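Local coordinates for protein enoyl-CoA hydratase subunit II (Geobacillus kaustophilus, PDB 2EJ5) that probably acts as an enoyl-CoA hydratase of the crotonase family, adding water to the double bond of enoyl-CoA substrates, perhaps in phenylacetic acid breakdown, at residues Val48-Ile53 with Glu94-Ala99; Ala99-Ala104 with Glu123-Ala128. All coordinates share one frame; numbering follows the deposited sequence.

Contact 1 of 2, residues Val48-Ile53 with Glu94-Ala99; sequences VRCVVI and EKPVVA
Val51 and Val97 lie side by side on one face of the sheet where two neighbouring parallel strands, 50-53 and 97-99, pair in the spiral core of a crotonase fold. The strands diverge by only 20°. Three backbone bonds join them. Val51 N gives its hydrogen to Pro96 O at 2.8 Å, Val98 N to Val51 O, and Ile53 N to Val98 O at 2.9 Å. The last two are close to straight.

The tight part of the contact is this strand pair. On the face of Val51 and Val97, Val51 CB meets Val97 CG2. Further along, Ile53 crosses Val97 at a slant, with Ile53 CD1 at 3.9 Å from Val97 CG1. The other face carries Val52 and Val98. There Cys50 SG comes to 4.0 Å from Val98 CG2. Helix 185-197 covers that face through Ala193 and Leu196.

The end at Lys95 is the side nearer solvent. Lys95 is partly exposed, and a side chain does the joining there. It bends at chi2 (-97°) and again at chi4, which carries its amine back to the incoming loop. Lys95 NZ donates to Val48 O at 2.7 Å, tilted 30° from the carbonyl plane. Ala42 O and Asp45 O also accept from it, so three carbonyls grip the ammonium group. An alanine in place of Lys95 would probably leave these three carbonyls without their shared donor and the loop at Val48 and Arg49 freer to move. Pro96 sets its ring carbons CG and CD against the Arg49 carbonyl, with Pro96 CD at 3.3 Å from Arg49 O.

The chemistry is thus split: apolar packing and backbone bonds hold the strands, while one charged amine, probably stabilised by the carbonyl dipoles, ties down the loop that leads into them.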
loop_
_atom_site.group_PDB
_atom_site.type_symbol
_atom_site.label_atom_id
_atom_site.label_comp_id
_atom_site.label_asym_id
_atom_site.label_seq_id
_atom_site.Cartn_x
_atom_site.Cartn_y
_atom_site.Cartn_z
ATOM N N VAL A 48 8.003 29.625 10.649
ATOM C CA VAL A 48 7.303 28.901 9.583
ATOM C C VAL A 48 6.746 27.603 10.170
ATOM O O VAL A 48 7.494 26.803 10.742
ATOM C CB VAL A 48 8.241 28.599 8.357
ATOM C CG1 VAL A 48 7.532 27.655 7.317
ATOM C CG2 VAL A 48 8.652 29.897 7.677
ATOM N N ARG A 49 5.424 27.430 10.089
ATOM C CA ARG A 49 4.781 26.224 10.621
ATOM C C ARG A 49 4.061 25.410 9.545
ATOM O O ARG A 49 3.540 24.353 9.836
ATOM C CB ARG A 49 3.849 26.572 11.794
ATOM C CG ARG A 49 4.629 26.964 13.091
ATOM C CD ARG A 49 3.722 27.648 14.088
ATOM N NE ARG A 49 2.898 26.675 14.799
ATOM C CZ ARG A 49 1.913 27.005 15.622
ATOM N NH1 ARG A 49 1.611 28.310 15.808
ATOM N NH2 ARG A 49 1.203 26.049 16.219
ATOM N N CYS A 50 4.016 25.917 8.317
ATOM C CA CYS A 50 3.432 25.205 7.190
ATOM C C CYS A 50 4.056 25.723 5.931
ATOM O O CYS A 50 4.468 26.897 5.859
ATOM C CB CYS A 50 1.906 25.413 7.106
ATOM S SG CYS A 50 1.017 24.337 5.888
ATOM N N VAL A 51 4.141 24.875 4.925
ATOM C CA VAL A 51 4.640 25.324 3.635
ATOM C C VAL A 51 3.611 25.057 2.582
ATOM O O VAL A 51 2.992 23.994 2.563
ATOM C CB VAL A 51 6.000 24.635 3.228
ATOM C CG1 VAL A 51 6.458 25.109 1.841
ATOM C CG2 VAL A 51 7.073 24.954 4.252
ATOM N N VAL A 52 3.418 26.017 1.687
ATOM C CA VAL A 52 2.553 25.784 0.544
ATOM C C VAL A 52 3.369 25.920 -0.718
ATOM O O VAL A 52 4.016 26.932 -0.932
ATOM C CB VAL A 52 1.335 26.770 0.500
ATOM C CG1 VAL A 52 0.441 26.523 -0.765
ATOM C CG2 VAL A 52 0.515 26.650 1.763
ATOM N N ILE A 53 3.306 24.918 -1.579
ATOM C CA ILE A 53 3.894 25.026 -2.932
ATOM C C ILE A 53 2.756 25.108 -3.946
ATOM O O ILE A 53 1.838 24.275 -3.949
ATOM C CB ILE A 53 4.787 23.784 -3.231
ATOM C CG1 ILE A 53 5.830 23.637 -2.122
ATOM C CG2 ILE A 53 5.317 23.825 -4.678
ATOM C CD1 ILE A 53 6.866 22.478 -2.275
ATOM N N GLU A 94 10.599 18.612 7.912
ATOM C CA GLU A 94 9.706 18.193 8.999
ATOM C C GLU A 94 8.633 19.243 9.332
ATOM O O GLU A 94 8.285 19.429 10.509
ATOM C CB GLU A 94 10.477 18.005 10.306
ATOM C CG GLU A 94 11.825 17.312 10.305
ATOM C CD GLU A 94 11.681 15.837 10.311
ATOM O OE1 GLU A 94 10.691 15.448 9.689
ATOM O OE2 GLU A 94 12.501 15.066 10.888
ATOM N N LYS A 95 8.215 20.031 8.359
ATOM C CA LYS A 95 7.068 20.910 8.541
ATOM C C LYS A 95 6.081 20.363 7.530
ATOM O O LYS A 95 6.525 19.768 6.534
ATOM C CB LYS A 95 7.414 22.356 8.164
ATOM C CG LYS A 95 8.670 22.968 8.884
ATOM C CD LYS A 95 8.300 23.782 10.052
ATOM C CE LYS A 95 9.521 24.317 10.830
ATOM N NZ LYS A 95 9.910 25.647 10.276
ATOM N N PRO A 96 4.764 20.579 7.753
ATOM C CA PRO A 96 3.837 20.092 6.756
ATOM C C PRO A 96 3.926 20.886 5.470
ATOM O O PRO A 96 4.154 22.115 5.488
ATOM C CB PRO A 96 2.442 20.227 7.437
ATOM C CG PRO A 96 2.584 21.379 8.402
ATOM C CD PRO A 96 4.074 21.255 8.886
ATOM N N VAL A 97 3.751 20.195 4.361
ATOM C CA VAL A 97 3.884 20.798 3.040
ATOM C C VAL A 97 2.666 20.445 2.229
ATOM O O VAL A 97 2.353 19.248 1.997
ATOM C CB VAL A 97 5.165 20.315 2.291
ATOM C CG1 VAL A 97 5.313 21.014 0.967
ATOM C CG2 VAL A 97 6.418 20.522 3.160
ATOM N N VAL A 98 1.956 21.488 1.811
ATOM C CA VAL A 98 0.808 21.322 0.986
ATOM C C VAL A 98 1.145 21.655 -0.452
ATOM O O VAL A 98 1.638 22.752 -0.736
ATOM C CB VAL A 98 -0.331 22.325 1.453
ATOM C CG1 VAL A 98 -1.579 22.090 0.639
ATOM C CG2 VAL A 98 -0.575 22.193 2.960
ATOM N N ALA A 99 0.876 20.735 -1.364
ATOM C CA ALA A 99 0.890 21.034 -2.810
ATOM C C ALA A 99 -0.485 21.595 -3.162
ATOM O O ALA A 99 -1.477 20.881 -3.082
ATOM C CB ALA A 99 1.171 19.795 -3.614
#

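Contact 2 of 2, residues Ala99-Ala104 with Glu123-Ala128; sequences AAVNGA and EKASFA
Lys124 reaches across to Asn102 and makes the one direct hydrogen bond between the two segments. Lys124 NZ donates to Asn102 O at 2.9 Å. It approaches from above the carbonyl plane, 38° out of it, and not along a lone pair. The lysine chain is extended up to its last bend (chi4 76°), which turns the amine back over the carbonyl.

A water adds a second polar link. It accepts from Lys124 NZ at 2.8 Å and from Asn102 ND2 at 3.2 Å. The carboxamide is also anchored on its oxygen side, where Asn102 OD1 accepts from Gly55 N. That bond ties the residue just after strand 97-101 to the end of strand 50-55.

The apolar contacts centre on Val101 CG1. It lies 3.8 Å from the methyl Ala125 CB. Its more distant neighbour is the Phe127 ring, with Phe127 CE1 at 4.3 Å. Phe127 in turn packs on Met110 and Ala113 of helix 108-115 and on strand 118-122.

Contacts with the backbone are few. Ala125 CB makes a close methyl-carbonyl contact with Val101 O at 3.2 Å. Gly103 and Ala125 come close, their CA atoms 3.7 Å apart, and a bent CA-H...O contact runs from Ala125 to Gly103 O.

The contact joins the turn after strand 97-101 to the segment that leads into and forms strand 126-128. On its buried side Val101, Ala125 and Phe127 pack together, while on the exposed side a lysine amine, shared between a carbonyl and a water, pins the turn that follows Val101.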
loop_
_atom_site.group_PDB
_atom_site.type_symbol
_atom_site.label_atom_id
_atom_site.label_comp_id
_atom_site.label_asym_id
_atom_site.label_seq_id
_atom_site.Cartn_x
_atom_site.Cartn_y
_atom_site.Cartn_z
ATOM N N ALA A 99 0.876 20.735 -1.364
ATOM C CA ALA A 99 0.890 21.034 -2.810
ATOM C C ALA A 99 -0.485 21.595 -3.162
ATOM O O ALA A 99 -1.477 20.881 -3.082
ATOM C CB ALA A 99 1.171 19.795 -3.614
ATOM N N ALA A 100 -0.542 22.896 -3.439
ATOM C CA ALA A 100 -1.741 23.542 -3.928
ATOM C C ALA A 100 -1.726 23.503 -5.466
ATOM O O ALA A 100 -1.169 24.409 -6.129
ATOM C CB ALA A 100 -1.805 24.993 -3.416
ATOM N N VAL A 101 -2.283 22.433 -6.031
ATOM C CA VAL A 101 -2.147 22.152 -7.454
ATOM C C VAL A 101 -3.241 22.953 -8.189
ATOM O O VAL A 101 -4.375 22.498 -8.315
ATOM C CB VAL A 101 -2.250 20.608 -7.758
ATOM C CG1 VAL A 101 -2.018 20.327 -9.288
ATOM C CG2 VAL A 101 -1.260 19.830 -6.883
ATOM N N ASN A 102 -2.884 24.163 -8.610
ATOM C CA ASN A 102 -3.812 25.127 -9.241
ATOM C C ASN A 102 -4.198 24.825 -10.686
ATOM O O ASN A 102 -5.229 25.310 -11.170
ATOM C CB ASN A 102 -3.227 26.545 -9.182
ATOM C CG ASN A 102 -1.824 26.625 -9.738
ATOM O OD1 ASN A 102 -0.888 26.038 -9.178
ATOM N ND2 ASN A 102 -1.651 27.396 -10.828
ATOM N N GLY A 103 -3.385 24.020 -11.370
ATOM C CA GLY A 103 -3.683 23.633 -12.746
ATOM C C GLY A 103 -2.845 22.406 -13.085
ATOM O O GLY A 103 -2.587 21.581 -12.208
ATOM N N ALA A 104 -2.426 22.289 -14.344
ATOM C CA ALA A 104 -1.690 21.129 -14.820
ATOM C C ALA A 104 -0.401 20.835 -14.075
ATOM O O ALA A 104 0.468 21.704 -13.939
ATOM C CB ALA A 104 -1.419 21.252 -16.313
ATOM N N GLU A 123 -10.427 22.581 -9.258
ATOM C CA GLU A 123 -11.253 21.747 -10.133
ATOM C C GLU A 123 -10.699 21.628 -11.559
ATOM O O GLU A 123 -11.086 20.726 -12.294
ATOM C CB GLU A 123 -12.732 22.171 -10.140
ATOM C CG GLU A 123 -13.037 23.490 -10.775
ATOM C CD GLU A 123 -14.546 23.870 -10.652
ATOM O OE1 GLU A 123 -15.425 23.033 -11.027
ATOM O OE2 GLU A 123 -14.838 25.005 -10.193
ATOM N N LYS A 124 -9.781 22.521 -11.934
ATOM C CA LYS A 124 -9.201 22.512 -13.274
ATOM C C LYS A 124 -7.787 21.884 -13.325
ATOM O O LYS A 124 -7.168 21.857 -14.380
ATOM C CB LYS A 124 -9.175 23.925 -13.855
ATOM C CG LYS A 124 -8.098 24.837 -13.299
ATOM C CD LYS A 124 -7.976 26.131 -14.140
ATOM C CE LYS A 124 -7.110 27.182 -13.449
ATOM N NZ LYS A 124 -5.635 26.859 -13.549
ATOM N N ALA A 125 -7.285 21.403 -12.188
ATOM C CA ALA A 125 -5.966 20.747 -12.142
ATOM C C ALA A 125 -6.051 19.371 -12.815
ATOM O O ALA A 125 -7.137 18.865 -13.035
ATOM C CB ALA A 125 -5.507 20.605 -10.697
ATOM N N SER A 126 -4.897 18.754 -13.101
ATOM C CA SER A 126 -4.829 17.425 -13.707
ATOM C C SER A 126 -3.419 16.902 -13.500
ATOM O O SER A 126 -2.493 17.676 -13.294
ATOM C CB SER A 126 -5.127 17.487 -15.195
ATOM O OG SER A 126 -4.210 18.373 -15.790
ATOM N N PHE A 127 -3.275 15.584 -13.495
ATOM C CA PHE A 127 -1.975 14.983 -13.329
ATOM C C PHE A 127 -1.675 14.276 -14.630
ATOM O O PHE A 127 -2.494 13.503 -15.128
ATOM C CB PHE A 127 -1.954 13.994 -12.139
ATOM C CG PHE A 127 -1.884 14.637 -10.781
ATOM C CD1 PHE A 127 -0.939 15.627 -10.493
ATOM C CD2 PHE A 127 -2.726 14.190 -9.752
ATOM C CE1 PHE A 127 -0.857 16.176 -9.214
ATOM C CE2 PHE A 127 -2.674 14.722 -8.483
ATOM C CZ PHE A 127 -1.719 15.705 -8.182
ATOM N N ALA A 128 -0.494 14.542 -15.177
ATOM C CA ALA A 128 -0.100 13.935 -16.431
ATOM C C ALA A 128 1.218 13.155 -16.256
ATOM O O ALA A 128 2.275 13.754 -16.186
ATOM C CB ALA A 128 0.027 15.045 -17.529
HETATM O O HOH W 1 -4.322 28.757 -12.001
#

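In the fold
Contacts 1 and 2 lie in series along the chain, with centres about 18 Å apart. Strand 97-101 runs through both and Ala99 belongs to each. In contact 1 this strand pairs with strand 50-55, inside the main six-stranded sheet. Contact 2 takes up the same strand where it ends and leads to strand 126-128 of the small three-stranded sheet. The two also touch directly: Ile53 O and Ala100 N, 2.8 Å apart, probably form a hydrogen bond, and Val52 packs on Ala100. One strand therefore connects the buried centre of the main sheet to the smaller sheet, consistent with the stacked turns of a crotonase-like core.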